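Local coordinates for protein phosphoglycerate kinase (Coxiella burnetii, PDB 4NG4) that catalyses the reversible, ATP-dependent phosphorylation of 3-phosphoglycerate to 1,3-bisphosphoglycerate in glycolysis, working as a monomer, at residues R30-V35 with D45-R50; F147-F152 with P176-E181; R26-E31 with M66-L71; V35-G40 with A86-L91. All coordinates share one frame; numbering follows the deposited sequence.

Interaction 1 of 4, residues R30-V35 with D45-R50; sequences REDLNV and DERIVR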
loop_
_atom_site.group_PDB
_atom_site.type_symbol
_atom_site.label_atom_id
_atom_site.label_comp_id
_atom_site.label_asym_id
_atom_site.label_seq_id
_atom_site.Cartn_x
_atom_site.Cartn_y
_atom_site.Cartn_z
ATOM N N ARG A 30 12.716 13.493 1.336
ATOM C CA ARG A 30 12.264 12.647 0.235
ATOM C C ARG A 30 10.761 12.438 0.358
ATOM O O ARG A 30 10.269 11.826 1.318
ATOM C CB ARG A 30 12.988 11.299 0.249
ATOM C CG ARG A 30 12.572 10.322 -0.884
ATOM C CD ARG A 30 13.132 10.717 -2.217
ATOM N NE ARG A 30 13.027 9.649 -3.210
ATOM C CZ ARG A 30 11.943 9.377 -3.935
ATOM N NH1 ARG A 30 10.830 10.078 -3.786
ATOM N NH2 ARG A 30 11.968 8.371 -4.797
ATOM N N GLU A 31 10.038 12.928 -0.640
ATOM C CA GLU A 31 8.589 12.815 -0.681
ATOM C C GLU A 31 8.143 12.057 -1.945
ATOM O O GLU A 31 8.924 11.850 -2.875
ATOM C CB GLU A 31 7.968 14.206 -0.658
ATOM C CG GLU A 31 8.320 15.044 0.571
ATOM C CD GLU A 31 7.464 14.733 1.778
ATOM O OE1 GLU A 31 6.531 13.921 1.653
ATOM O OE2 GLU A 31 7.729 15.316 2.864
ATOM N N ASP A 32 6.881 11.623 -1.931
ATOM C CA ASP A 32 6.213 10.988 -3.063
ATOM C C ASP A 32 5.262 12.037 -3.625
ATOM O O ASP A 32 4.117 12.138 -3.230
ATOM C CB ASP A 32 5.477 9.718 -2.615
ATOM C CG ASP A 32 4.788 8.978 -3.767
ATOM O OD1 ASP A 32 4.881 9.395 -4.944
ATOM O OD2 ASP A 32 4.129 7.947 -3.501
ATOM N N LEU A 33 5.784 12.845 -4.531
ATOM C CA LEU A 33 5.011 13.868 -5.246
ATOM C C LEU A 33 4.722 13.415 -6.686
ATOM O O LEU A 33 4.473 14.243 -7.546
ATOM C CB LEU A 33 5.804 15.185 -5.254
ATOM C CG LEU A 33 6.444 15.568 -3.910
ATOM C CD1 LEU A 33 7.083 16.962 -3.982
ATOM C CD2 LEU A 33 5.432 15.492 -2.764
ATOM N N ASN A 34 4.748 12.096 -6.907
ATOM C CA ASN A 34 4.597 11.447 -8.227
ATOM C C ASN A 34 3.148 11.498 -8.704
ATOM O O ASN A 34 2.456 10.495 -8.715
ATOM C CB ASN A 34 5.089 9.978 -8.131
ATOM C CG ASN A 34 5.030 9.233 -9.442
ATOM O OD1 ASN A 34 5.201 9.799 -10.500
ATOM N ND2 ASN A 34 4.799 7.942 -9.367
ATOM N N VAL A 35 2.712 12.676 -9.102
ATOM C CA VAL A 35 1.315 12.920 -9.419
ATOM C C VAL A 35 0.976 12.519 -10.854
ATOM O O VAL A 35 1.832 12.573 -11.723
ATOM C CB VAL A 35 0.950 14.410 -9.199
ATOM C CG1 VAL A 35 1.160 14.799 -7.738
ATOM C CG2 VAL A 35 1.771 15.297 -10.117
ATOM N N ASP A 45 -3.788 15.756 -7.102
ATOM C CA ASP A 45 -2.727 16.356 -6.289
ATOM C C ASP A 45 -2.765 15.881 -4.845
ATOM O O ASP A 45 -2.141 16.481 -3.969
ATOM C CB ASP A 45 -2.859 17.877 -6.328
ATOM C CG ASP A 45 -4.188 18.362 -5.780
ATOM O OD1 ASP A 45 -4.984 17.523 -5.311
ATOM O OD2 ASP A 45 -4.435 19.587 -5.817
ATOM N N GLU A 46 -3.499 14.799 -4.602
ATOM C CA GLU A 46 -3.676 14.290 -3.247
ATOM C C GLU A 46 -2.325 14.065 -2.551
ATOM O O GLU A 46 -2.231 14.208 -1.325
ATOM C CB GLU A 46 -4.535 13.008 -3.267
ATOM C CG GLU A 46 -4.713 12.274 -1.925
ATOM C CD GLU A 46 -5.517 13.037 -0.879
ATOM O OE1 GLU A 46 -5.592 14.281 -0.944
ATOM O OE2 GLU A 46 -6.059 12.378 0.037
ATOM N N ARG A 47 -1.287 13.761 -3.335
ATOM C CA ARG A 47 0.032 13.462 -2.788
ATOM C C ARG A 47 0.721 14.713 -2.308
ATOM O O ARG A 47 1.417 14.690 -1.294
ATOM C CB ARG A 47 0.912 12.762 -3.812
ATOM C CG ARG A 47 0.184 11.681 -4.557
ATOM C CD ARG A 47 1.093 10.664 -5.209
ATOM N NE ARG A 47 0.281 9.726 -5.990
ATOM C CZ ARG A 47 0.722 8.596 -6.536
ATOM N NH1 ARG A 47 1.985 8.224 -6.405
ATOM N NH2 ARG A 47 -0.122 7.833 -7.213
ATOM N N ILE A 48 0.541 15.805 -3.037
ATOM C CA ILE A 48 1.078 17.091 -2.591
ATOM C C ILE A 48 0.370 17.509 -1.302
ATOM O O ILE A 48 1.025 17.863 -0.319
ATOM C CB ILE A 48 0.904 18.205 -3.646
ATOM C CG1 ILE A 48 1.582 17.817 -4.971
ATOM C CG2 ILE A 48 1.475 19.520 -3.126
ATOM C CD1 ILE A 48 0.860 18.360 -6.194
ATOM N N VAL A 49 -0.965 17.444 -1.314
ATOM C CA VAL A 49 -1.786 17.801 -0.146
ATOM C C VAL A 49 -1.368 16.982 1.090
ATOM O O VAL A 49 -1.339 17.498 2.213
ATOM C CB VAL A 49 -3.321 17.624 -0.428
ATOM C CG1 VAL A 49 -4.137 17.759 0.856
ATOM C CG2 VAL A 49 -3.815 18.627 -1.464
ATOM N N ARG A 50 -1.031 15.712 0.864
ATOM C CA ARG A 50 -0.586 14.813 1.933
ATOM C C ARG A 50 0.824 15.194 2.423
ATOM O O ARG A 50 1.079 15.256 3.618
ATOM C CB ARG A 50 -0.615 13.358 1.436
ATOM C CG ARG A 50 -1.443 12.370 2.279
ATOM C CD ARG A 50 -2.250 11.380 1.401
ATOM N NE ARG A 50 -1.544 11.038 0.160
ATOM C CZ ARG A 50 -2.053 10.331 -0.849
ATOM N NH1 ARG A 50 -3.295 9.841 -0.776
ATOM N NH2 ARG A 50 -1.312 10.101 -1.934
#

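Interaction 2 of 4, residues F147-F152 with P176-E181; sequences FVMDAF and PLLISE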
loop_
_atom_site.group_PDB
_atom_site.type_symbol
_atom_site.label_atom_id
_atom_site.label_comp_id
_atom_site.label_asym_id
_atom_site.label_seq_id
_atom_site.Cartn_x
_atom_site.Cartn_y
_atom_site.Cartn_z
ATOM N N PHE A 147 18.813 14.039 6.596
ATOM C CA PHE A 147 17.946 13.426 5.591
ATOM C C PHE A 147 16.682 12.902 6.247
ATOM O O PHE A 147 16.757 12.197 7.252
ATOM C CB PHE A 147 18.661 12.279 4.881
ATOM C CG PHE A 147 17.804 11.561 3.870
ATOM C CD1 PHE A 147 17.257 12.248 2.797
ATOM C CD2 PHE A 147 17.539 10.202 3.994
ATOM C CE1 PHE A 147 16.479 11.608 1.860
ATOM C CE2 PHE A 147 16.749 9.552 3.064
ATOM C CZ PHE A 147 16.220 10.259 1.992
ATOM N N VAL A 148 15.533 13.237 5.663
ATOM C CA VAL A 148 14.239 12.798 6.166
ATOM C C VAL A 148 13.538 11.937 5.112
ATOM O O VAL A 148 13.066 12.464 4.099
ATOM C CB VAL A 148 13.352 14.000 6.518
ATOM C CG1 VAL A 148 12.071 13.537 7.167
ATOM C CG2 VAL A 148 14.084 14.922 7.443
ATOM N N MET A 149 13.495 10.622 5.340
ATOM C CA MET A 149 12.743 9.713 4.483
ATOM C C MET A 149 11.286 9.777 4.872
ATOM O O MET A 149 10.877 9.178 5.863
ATOM C CB MET A 149 13.252 8.268 4.593
ATOM C CG MET A 149 12.503 7.244 3.705
ATOM S SD MET A 149 12.187 7.823 2.025
ATOM C CE MET A 149 12.003 6.281 1.142
ATOM N N ASP A 150 10.507 10.490 4.068
ATOM C CA ASP A 150 9.087 10.676 4.303
ATOM C C ASP A 150 8.282 10.089 3.141
ATOM O O ASP A 150 7.247 10.643 2.780
ATOM C CB ASP A 150 8.818 12.173 4.447
ATOM C CG ASP A 150 7.445 12.485 5.002
ATOM O OD1 ASP A 150 7.018 11.827 5.985
ATOM O OD2 ASP A 150 6.798 13.413 4.457
ATOM N N ALA A 151 8.748 8.966 2.577
ATOM C CA ALA A 151 8.167 8.395 1.345
ATOM C C ALA A 151 7.930 6.861 1.379
ATOM O O ALA A 151 8.573 6.095 0.636
ATOM C CB ALA A 151 9.048 8.766 0.161
ATOM N N PHE A 152 6.986 6.422 2.218
ATOM C CA PHE A 152 6.702 4.989 2.387
ATOM C C PHE A 152 6.347 4.271 1.073
ATOM O O PHE A 152 6.706 3.102 0.889
ATOM C CB PHE A 152 5.584 4.769 3.417
ATOM C CG PHE A 152 5.316 3.313 3.733
ATOM C CD1 PHE A 152 6.034 2.661 4.727
ATOM C CD2 PHE A 152 4.351 2.602 3.044
ATOM C CE1 PHE A 152 5.800 1.323 5.026
ATOM C CE2 PHE A 152 4.111 1.272 3.341
ATOM C CZ PHE A 152 4.839 0.630 4.332
ATOM N N PRO A 176 6.881 12.463 9.318
ATOM C CA PRO A 176 5.592 12.092 9.924
ATOM C C PRO A 176 4.643 11.232 9.058
ATOM O O PRO A 176 3.841 10.479 9.603
ATOM C CB PRO A 176 4.953 13.446 10.261
ATOM C CG PRO A 176 5.603 14.409 9.379
ATOM C CD PRO A 176 6.998 13.918 9.145
ATOM N N LEU A 177 4.722 11.318 7.734
ATOM C CA LEU A 177 3.860 10.478 6.891
ATOM C C LEU A 177 4.255 9.009 6.987
ATOM O O LEU A 177 3.413 8.157 7.236
ATOM C CB LEU A 177 3.864 10.946 5.434
ATOM C CG LEU A 177 2.802 11.993 5.113
ATOM C CD1 LEU A 177 2.953 13.221 6.008
ATOM C CD2 LEU A 177 2.887 12.371 3.647
ATOM N N LEU A 178 5.545 8.732 6.813
ATOM C CA LEU A 178 6.082 7.386 6.966
ATOM C C LEU A 178 5.781 6.934 8.386
ATOM O O LEU A 178 5.532 5.746 8.616
ATOM C CB LEU A 178 7.587 7.373 6.646
ATOM C CG LEU A 178 8.320 6.038 6.510
ATOM C CD1 LEU A 178 9.522 6.213 5.621
ATOM C CD2 LEU A 178 8.738 5.479 7.880
ATOM N N ILE A 179 5.726 7.910 9.309
ATOM C CA ILE A 179 5.330 7.643 10.690
ATOM C C ILE A 179 3.861 7.228 10.803
ATOM O O ILE A 179 3.554 6.238 11.459
ATOM C CB ILE A 179 5.595 8.831 11.636
ATOM C CG1 ILE A 179 7.096 9.025 11.851
ATOM C CG2 ILE A 179 4.935 8.598 12.979
ATOM C CD1 ILE A 179 7.452 10.323 12.554
ATOM N N SER A 180 2.952 7.973 10.181
ATOM C CA SER A 180 1.540 7.611 10.238
ATOM C C SER A 180 1.346 6.219 9.667
ATOM O O SER A 180 0.748 5.353 10.313
ATOM C CB SER A 180 0.671 8.612 9.473
ATOM O OG SER A 180 0.926 9.936 9.916
ATOM N N GLU A 181 1.877 6.010 8.463
ATOM C CA GLU A 181 1.743 4.732 7.777
ATOM C C GLU A 181 2.336 3.589 8.603
ATOM O O GLU A 181 1.713 2.546 8.736
ATOM C CB GLU A 181 2.381 4.779 6.389
ATOM C CG GLU A 181 2.066 3.542 5.528
ATOM C CD GLU A 181 0.952 3.746 4.504
ATOM O OE1 GLU A 181 0.424 4.865 4.358
ATOM O OE2 GLU A 181 0.619 2.767 3.822
#

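Interaction 3 of 4, residues R26-E31 with M66-L71; sequences RVMIRE and MILSHL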
loop_
_atom_site.group_PDB
_atom_site.type_symbol
_atom_site.label_atom_id
_atom_site.label_comp_id
_atom_site.label_asym_id
_atom_site.label_seq_id
_atom_site.Cartn_x
_atom_site.Cartn_y
_atom_site.Cartn_z
ATOM N N ARG A 26 20.391 22.351 6.812
ATOM C CA ARG A 26 20.005 21.921 5.471
ATOM C C ARG A 26 19.295 20.593 5.610
ATOM O O ARG A 26 19.885 19.630 6.099
ATOM C CB ARG A 26 21.226 21.751 4.574
ATOM C CG ARG A 26 21.966 23.043 4.262
ATOM C CD ARG A 26 23.179 22.746 3.412
ATOM N NE ARG A 26 24.248 22.113 4.188
ATOM C CZ ARG A 26 25.138 21.239 3.706
ATOM N NH1 ARG A 26 25.104 20.842 2.433
ATOM N NH2 ARG A 26 26.073 20.743 4.512
ATOM N N VAL A 27 18.030 20.553 5.194
ATOM C CA VAL A 27 17.181 19.384 5.399
ATOM C C VAL A 27 16.676 18.883 4.073
ATOM O O VAL A 27 16.044 19.617 3.319
ATOM C CB VAL A 27 15.973 19.698 6.308
ATOM C CG1 VAL A 27 15.062 18.482 6.418
ATOM C CG2 VAL A 27 16.447 20.148 7.691
ATOM N N MET A 28 16.943 17.609 3.821
ATOM C CA MET A 28 16.596 16.959 2.571
ATOM C C MET A 28 15.428 16.002 2.833
ATOM O O MET A 28 15.596 14.971 3.489
ATOM C CB MET A 28 17.826 16.217 2.051
ATOM C CG MET A 28 17.905 16.098 0.547
ATOM S SD MET A 28 19.476 15.384 0.026
ATOM C CE MET A 28 19.898 16.505 -1.310
ATOM N N ILE A 29 14.244 16.371 2.346
ATOM C CA ILE A 29 13.028 15.584 2.546
ATOM C C ILE A 29 12.657 14.821 1.275
ATOM O O ILE A 29 12.306 15.427 0.270
ATOM C CB ILE A 29 11.838 16.485 2.935
ATOM C CG1 ILE A 29 12.175 17.322 4.165
ATOM C CG2 ILE A 29 10.592 15.653 3.211
ATOM C CD1 ILE A 29 11.139 18.385 4.438
ATOM N N ARG A 30 12.716 13.493 1.336
ATOM C CA ARG A 30 12.264 12.647 0.235
ATOM C C ARG A 30 10.761 12.438 0.358
ATOM O O ARG A 30 10.269 11.826 1.318
ATOM C CB ARG A 30 12.988 11.299 0.249
ATOM C CG ARG A 30 12.572 10.322 -0.884
ATOM C CD ARG A 30 13.132 10.717 -2.217
ATOM N NE ARG A 30 13.027 9.649 -3.210
ATOM C CZ ARG A 30 11.943 9.377 -3.935
ATOM N NH1 ARG A 30 10.830 10.078 -3.786
ATOM N NH2 ARG A 30 11.968 8.371 -4.797
ATOM N N GLU A 31 10.038 12.928 -0.640
ATOM C CA GLU A 31 8.589 12.815 -0.681
ATOM C C GLU A 31 8.143 12.057 -1.945
ATOM O O GLU A 31 8.924 11.850 -2.875
ATOM C CB GLU A 31 7.968 14.206 -0.658
ATOM C CG GLU A 31 8.320 15.044 0.571
ATOM C CD GLU A 31 7.464 14.733 1.778
ATOM O OE1 GLU A 31 6.531 13.921 1.653
ATOM O OE2 GLU A 31 7.729 15.316 2.864
ATOM N N MET A 66 15.250 21.250 1.190
ATOM C CA MET A 66 15.401 20.677 -0.143
ATOM C C MET A 66 14.408 19.519 -0.325
ATOM O O MET A 66 14.566 18.458 0.282
ATOM C CB MET A 66 16.825 20.160 -0.336
ATOM C CG MET A 66 17.878 21.241 -0.435
ATOM S SD MET A 66 19.565 20.591 -0.271
ATOM C CE MET A 66 19.687 20.470 1.507
ATOM N N ILE A 67 13.394 19.731 -1.158
ATOM C CA ILE A 67 12.344 18.736 -1.353
ATOM C C ILE A 67 12.706 17.785 -2.487
ATOM O O ILE A 67 12.897 18.206 -3.620
ATOM C CB ILE A 67 10.990 19.383 -1.684
ATOM C CG1 ILE A 67 10.597 20.413 -0.612
ATOM C CG2 ILE A 67 9.922 18.299 -1.811
ATOM C CD1 ILE A 67 9.431 21.292 -1.017
ATOM N N LEU A 68 12.754 16.497 -2.182
ATOM C CA LEU A 68 13.230 15.488 -3.123
ATOM C C LEU A 68 12.072 14.566 -3.550
ATOM O O LEU A 68 11.267 14.167 -2.716
ATOM C CB LEU A 68 14.344 14.690 -2.451
ATOM C CG LEU A 68 15.509 14.227 -3.311
ATOM C CD1 LEU A 68 16.247 15.396 -4.005
ATOM C CD2 LEU A 68 16.437 13.420 -2.425
ATOM N N SER A 69 11.959 14.270 -4.841
ATOM C CA SER A 69 10.891 13.385 -5.317
ATOM C C SER A 69 11.150 12.755 -6.679
ATOM O O SER A 69 12.012 13.193 -7.438
ATOM C CB SER A 69 9.541 14.103 -5.385
ATOM O OG SER A 69 8.496 13.160 -5.571
ATOM N N HIS A 70 10.392 11.701 -6.963
ATOM C CA HIS A 70 10.450 11.066 -8.259
ATOM C C HIS A 70 9.237 11.530 -9.053
ATOM O O HIS A 70 8.357 12.184 -8.503
ATOM C CB HIS A 70 10.531 9.538 -8.132
ATOM C CG HIS A 70 9.302 8.907 -7.563
ATOM N ND1 HIS A 70 8.995 8.951 -6.221
ATOM C CD2 HIS A 70 8.302 8.210 -8.157
ATOM C CE1 HIS A 70 7.861 8.305 -6.010
ATOM N NE2 HIS A 70 7.416 7.854 -7.170
ATOM N N LEU A 71 9.224 11.236 -10.353
ATOM C CA LEU A 71 8.065 11.508 -11.212
ATOM C C LEU A 71 8.158 10.615 -12.430
ATOM O O LEU A 71 9.121 10.683 -13.177
ATOM C CB LEU A 71 8.025 12.971 -11.636
ATOM C CG LEU A 71 6.717 13.498 -12.232
ATOM C CD1 LEU A 71 6.873 14.965 -12.636
ATOM C CD2 LEU A 71 6.300 12.698 -13.426
#

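Interaction 4 of 4, residues V35-G40 with A86-L91; sequences VPMKNG and APVARL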
loop_
_atom_site.group_PDB
_atom_site.type_symbol
_atom_site.label_atom_id
_atom_site.label_comp_id
_atom_site.label_asym_id
_atom_site.label_seq_id
_atom_site.Cartn_x
_atom_site.Cartn_y
_atom_site.Cartn_z
ATOM N N VAL A 35 2.712 12.676 -9.102
ATOM C CA VAL A 35 1.315 12.920 -9.419
ATOM C C VAL A 35 0.976 12.519 -10.854
ATOM O O VAL A 35 1.832 12.573 -11.723
ATOM C CB VAL A 35 0.950 14.410 -9.199
ATOM C CG1 VAL A 35 1.160 14.799 -7.738
ATOM C CG2 VAL A 35 1.771 15.297 -10.117
ATOM N N PRO A 36 -0.286 12.121 -11.107
ATOM C CA PRO A 36 -0.796 11.927 -12.482
ATOM C C PRO A 36 -0.779 13.220 -13.312
ATOM O O PRO A 36 -0.898 14.306 -12.748
ATOM C CB PRO A 36 -2.242 11.470 -12.262
ATOM C CG PRO A 36 -2.297 10.991 -10.866
ATOM C CD PRO A 36 -1.299 11.781 -10.095
ATOM N N MET A 37 -0.624 13.105 -14.632
ATOM C CA MET A 37 -0.563 14.279 -15.511
ATOM C C MET A 37 -1.161 14.021 -16.895
ATOM O O MET A 37 -1.021 12.941 -17.447
ATOM C CB MET A 37 0.888 14.757 -15.676
ATOM C CG MET A 37 1.532 15.279 -14.388
ATOM S SD MET A 37 3.018 16.260 -14.645
ATOM C CE MET A 37 3.565 16.503 -12.969
ATOM N N LYS A 38 -1.825 15.033 -17.445
ATOM C CA LYS A 38 -2.387 14.970 -18.792
ATOM C C LYS A 38 -1.849 16.130 -19.596
ATOM O O LYS A 38 -2.115 17.291 -19.262
ATOM C CB LYS A 38 -3.921 15.065 -18.767
ATOM C CG LYS A 38 -4.634 13.727 -18.639
ATOM C CD LYS A 38 -6.145 13.914 -18.415
ATOM C CE LYS A 38 -6.803 12.644 -17.858
ATOM N NZ LYS A 38 -8.141 12.931 -17.281
ATOM N N ASN A 39 -1.092 15.812 -20.648
ATOM C CA ASN A 39 -0.539 16.816 -21.542
ATOM C C ASN A 39 -0.096 18.067 -20.760
ATOM O O ASN A 39 -0.570 19.188 -21.004
ATOM C CB ASN A 39 -1.567 17.168 -22.626
ATOM C CG ASN A 39 -0.943 17.891 -23.823
ATOM O OD1 ASN A 39 -0.090 17.336 -24.524
ATOM N ND2 ASN A 39 -1.371 19.133 -24.059
ATOM N N GLY A 40 0.774 17.856 -19.775
ATOM C CA GLY A 40 1.413 18.965 -19.073
ATOM C C GLY A 40 0.786 19.446 -17.780
ATOM O O GLY A 40 1.426 20.196 -17.056
ATOM N N ALA A 86 8.312 20.527 -12.619
ATOM C CA ALA A 86 7.965 21.947 -12.770
ATOM C C ALA A 86 6.531 22.247 -12.323
ATOM O O ALA A 86 6.337 23.088 -11.448
ATOM C CB ALA A 86 8.203 22.426 -14.236
ATOM N N PRO A 87 5.521 21.555 -12.903
ATOM C CA PRO A 87 4.120 21.802 -12.498
ATOM C C PRO A 87 3.877 21.598 -10.997
ATOM O O PRO A 87 3.057 22.288 -10.395
ATOM C CB PRO A 87 3.322 20.789 -13.333
ATOM C CG PRO A 87 4.194 20.483 -14.510
ATOM C CD PRO A 87 5.594 20.510 -13.948
ATOM N N VAL A 88 4.605 20.666 -10.403
ATOM C CA VAL A 88 4.545 20.475 -8.972
ATOM C C VAL A 88 5.072 21.723 -8.284
ATOM O O VAL A 88 4.429 22.241 -7.375
ATOM C CB VAL A 88 5.382 19.274 -8.522
ATOM C CG1 VAL A 88 5.230 19.061 -7.005
ATOM C CG2 VAL A 88 4.984 18.033 -9.309
ATOM N N ALA A 89 6.226 22.214 -8.744
ATOM C CA ALA A 89 6.906 23.368 -8.138
ATOM C C ALA A 89 6.033 24.628 -8.125
ATOM O O ALA A 89 6.107 25.451 -7.194
ATOM C CB ALA A 89 8.213 23.641 -8.860
ATOM N N ARG A 90 5.219 24.788 -9.163
ATOM C CA ARG A 90 4.256 25.873 -9.191
ATOM C C ARG A 90 3.148 25.584 -8.186
ATOM O O ARG A 90 2.731 26.461 -7.431
ATOM C CB ARG A 90 3.681 26.043 -10.600
ATOM C CG ARG A 90 4.673 26.661 -11.591
ATOM C CD ARG A 90 4.086 26.777 -12.997
ATOM N NE ARG A 90 4.001 25.478 -13.666
ATOM C CZ ARG A 90 3.496 25.284 -14.886
ATOM N NH1 ARG A 90 3.013 26.306 -15.598
ATOM N NH2 ARG A 90 3.469 24.058 -15.397
ATOM N N LEU A 91 2.682 24.339 -8.173
ATOM C CA LEU A 91 1.569 23.944 -7.316
ATOM C C LEU A 91 1.945 23.908 -5.825
ATOM O O LEU A 91 1.074 24.038 -4.971
ATOM C CB LEU A 91 1.007 22.596 -7.789
ATOM C CG LEU A 91 -0.422 22.197 -7.386
ATOM C CD1 LEU A 91 -0.423 21.457 -6.064
ATOM C CD2 LEU A 91 -1.359 23.393 -7.347
#

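Interaction 1 of 4, residues R30-V35 with D45-R50
The predicted substrate site of the N-terminal domain is bordered here by Asp-32, Asn-34 and Arg-47, which meet where the loop after strand 26-31 runs past the start of helix 46-60. Arg-47 NH1 donates to Asp-32 OD1 at 3.4 Å, a weak hydrogen bond within a salt bridge. The oxygen lies at the edge of the guanidinium, near its plane, whereas the carboxylate plane itself stands at 89° to that group. Asp-32 CG is anti to the backbone N (chi1 -178°), which sets the carboxylate carbon on the Arg-47 side. Arg-47 is extended from CG to NE, and nearer the backbone its CB lies 3.3 Å from the backbone O of Asp-32.

Asn-34 meets the same guanidinium differently. Its backbone O sits 3.2 Å above one face, displaced toward the rim, and the 3.3 Å approach of Asn-34 O to Arg-47 NH1 has too poor an angle for a hydrogen bond. The loop contains an inverse gamma turn centred on Asn-34, with a weak bond from Val-35 N to Leu-33 O. Asp-32 OD1 also accepts a weak bond from Asn-34 N (3.3 Å), in the manner of an Asx turn, so this one oxygen joins the loop backbone to the helix. The Asn-34 side chain engages Gly-72 N through OD1.

Further along, the contact turns apolar: Val-35 CG1 meets Ile-48 CD1 at 3.9 Å, and the Ile-48 side chain continues to Leu-92 of helix 86-94.

Interaction 2 of 4, residues F147-F152 with P176-E181
The polar part of this contact is a carboxylate set against the first turn of a helix: Leu-177 N donates to Asp-150 OD1 at 2.9 Å. The N-H...O angle is 137°, and OD1 receives it on its syn lone pair. The same oxygen lies 3.4 Å from Pro-176 N, which has no hydrogen to give, and 3.3 Å from Leu-177 CB. A position at the N-terminal end of a helix would be expected to favour the negative charge of Asp-150, although its OD2, bonded to Thr-54 OG1, also lies close to Glu-31 OE2, a like charge that would act the other way.

The segments occupy the C-terminal end of strand 146-149 and the beginning of helix 176-190. That helix leads from the parallel sheet of the N-terminal domain toward the nucleotide-binding domain, and corresponds to the interdomain helix of the phosphoglycerate kinase family.

A CH-pi contact comes next. Glu-181 CG lies over one face of the Phe-152 ring, 3.7 Å from its centroid and 19° off the normal. The carboxylate is inclined 30° to the ring, with OE2 at 3.8 Å from Phe-152 CD2. The Glu-181 carboxylate is held by Tyr-374 OH at OE1 and Ser-376 OG at OE2.

Apolar packing centres on Leu-178. Its CD1 touches Met-149 CG at 3.7 Å, the two side chains crossing at about a right angle, and also approaches Met-149 O. Leu-178 CG sits at the edge of the Phe-152 ring, 4.3 Å from Phe-152 CB.

Interaction 3 of 4, residues R26-E31 with M66-L71
Arg-26 meets strand 66-69 through its CB, which lies 3.7 Å from Met-66 CE; Arg-26 is poorly ordered, so this contact is less certain than the others. Val-27 O then receives Met-66 N at 2.8 Å, the first rung of a parallel ladder. Met-28 is paired with Met-66, its CE 4.2 Å from Met-66 SD, and its CG packs against Leu-68 CD2 on the same face of the sheet. Ile-29 bonds in both directions, from its N to Met-66 O (3.0 Å) and from Leu-68 N to its O (2.7 Å); its side chain, like that of Ile-67, faces helix 46-60.

Arg-30 turns at chi2 (74°), which puts CD beside Leu-68 CB at 4.2 Å. Its guanidinium donates from NH1 to His-70 ND1 at 3.3 Å. Each atom lies near the plane of the other's group, though the planes are inclined by 61°. Ser-161 OG takes the NE proton. Glu-31 N closes the ladder on Leu-68 O at 2.7 Å, while Ser-69 OG, which accepts from Leu-33 N, also lies near Glu-31 O.

With their directions only 28° apart and helix 46-60 connecting them, the strands form a beta-alpha-beta crossover in the parallel sheet of the N-terminal domain, whose C-terminal strand ends carry predicted substrate-site residues such as His-70.

Interaction 4 of 4, residues V35-G40 with A86-L91
Met-37 and Val-88 meet through their terminal methyls, CE to CG2 at 4.2 Å. The same Met-37 CE lies 4.3 Å from Pro-87 CB, so one methyl serves two consecutive residues of the helix. Val-35 CG2 approaches Val-88 CG2 from the loop before the strand, also at 4.3 Å. Gly-40 adds a backbone contact, its O standing 3.8 Å from Pro-87 CG. No hydrogen bond spans the segments, and the 159 Å² buried, both sides summed, marks a light and largely apolar contact.

What positions these groups can be read from the backbone and torsions. The Met-37 side chain is extended through CG and SD, with CE anti to CB about the CG-SD bond (chi3 -173°), which carries the methyl across to the helix. Asn-39 and Gly-40 both have positive phi, 38° and 95°, and their angles fit a type I' turn between strands 37-38 and 41-42. On the other side, Pro-87 belongs to the first turn of helix 86-94, where lacking an N-H costs nothing in helix bonding; Arg-90 N to Ala-86 O, at 3.1 Å, is among the first bonds of that helix.

Farther out, Ile-42 of the hairpin touches both Val-35 and Pro-87, and Leu-71 packs on Met-37. Val-88 continues inward to Leu-33 and to Leu-119 of strand 117-120, while Ile-48 of helix 46-60 meets Leu-91. The small hairpin thus lies against helix 86-94, beside helix 46-60 and the parallel sheet.

In the fold
From the N terminus, strand 26-31 opens interaction 3, and its last residues, Arg-30 and Glu-31, also start interaction 1. Interaction 1 closes first, over the short hairpin-bearing loop to helix 46-60; interaction 3 closes next, after that helix, spanning the whole of interaction 1. Interaction 4 begins at Val-35, shared with interaction 1, and ends on helix 86-94, so it crosses both, joining the hairpin to the helix after strand 64-69. Interaction 2 follows in series, yet strand 146-149 adjoins strand 26-31 in the sheet, making it a spatial neighbour of interactions 1 and 3. Interactions 2 and 4 stay apart, their nearest atoms about 12 Å from each other.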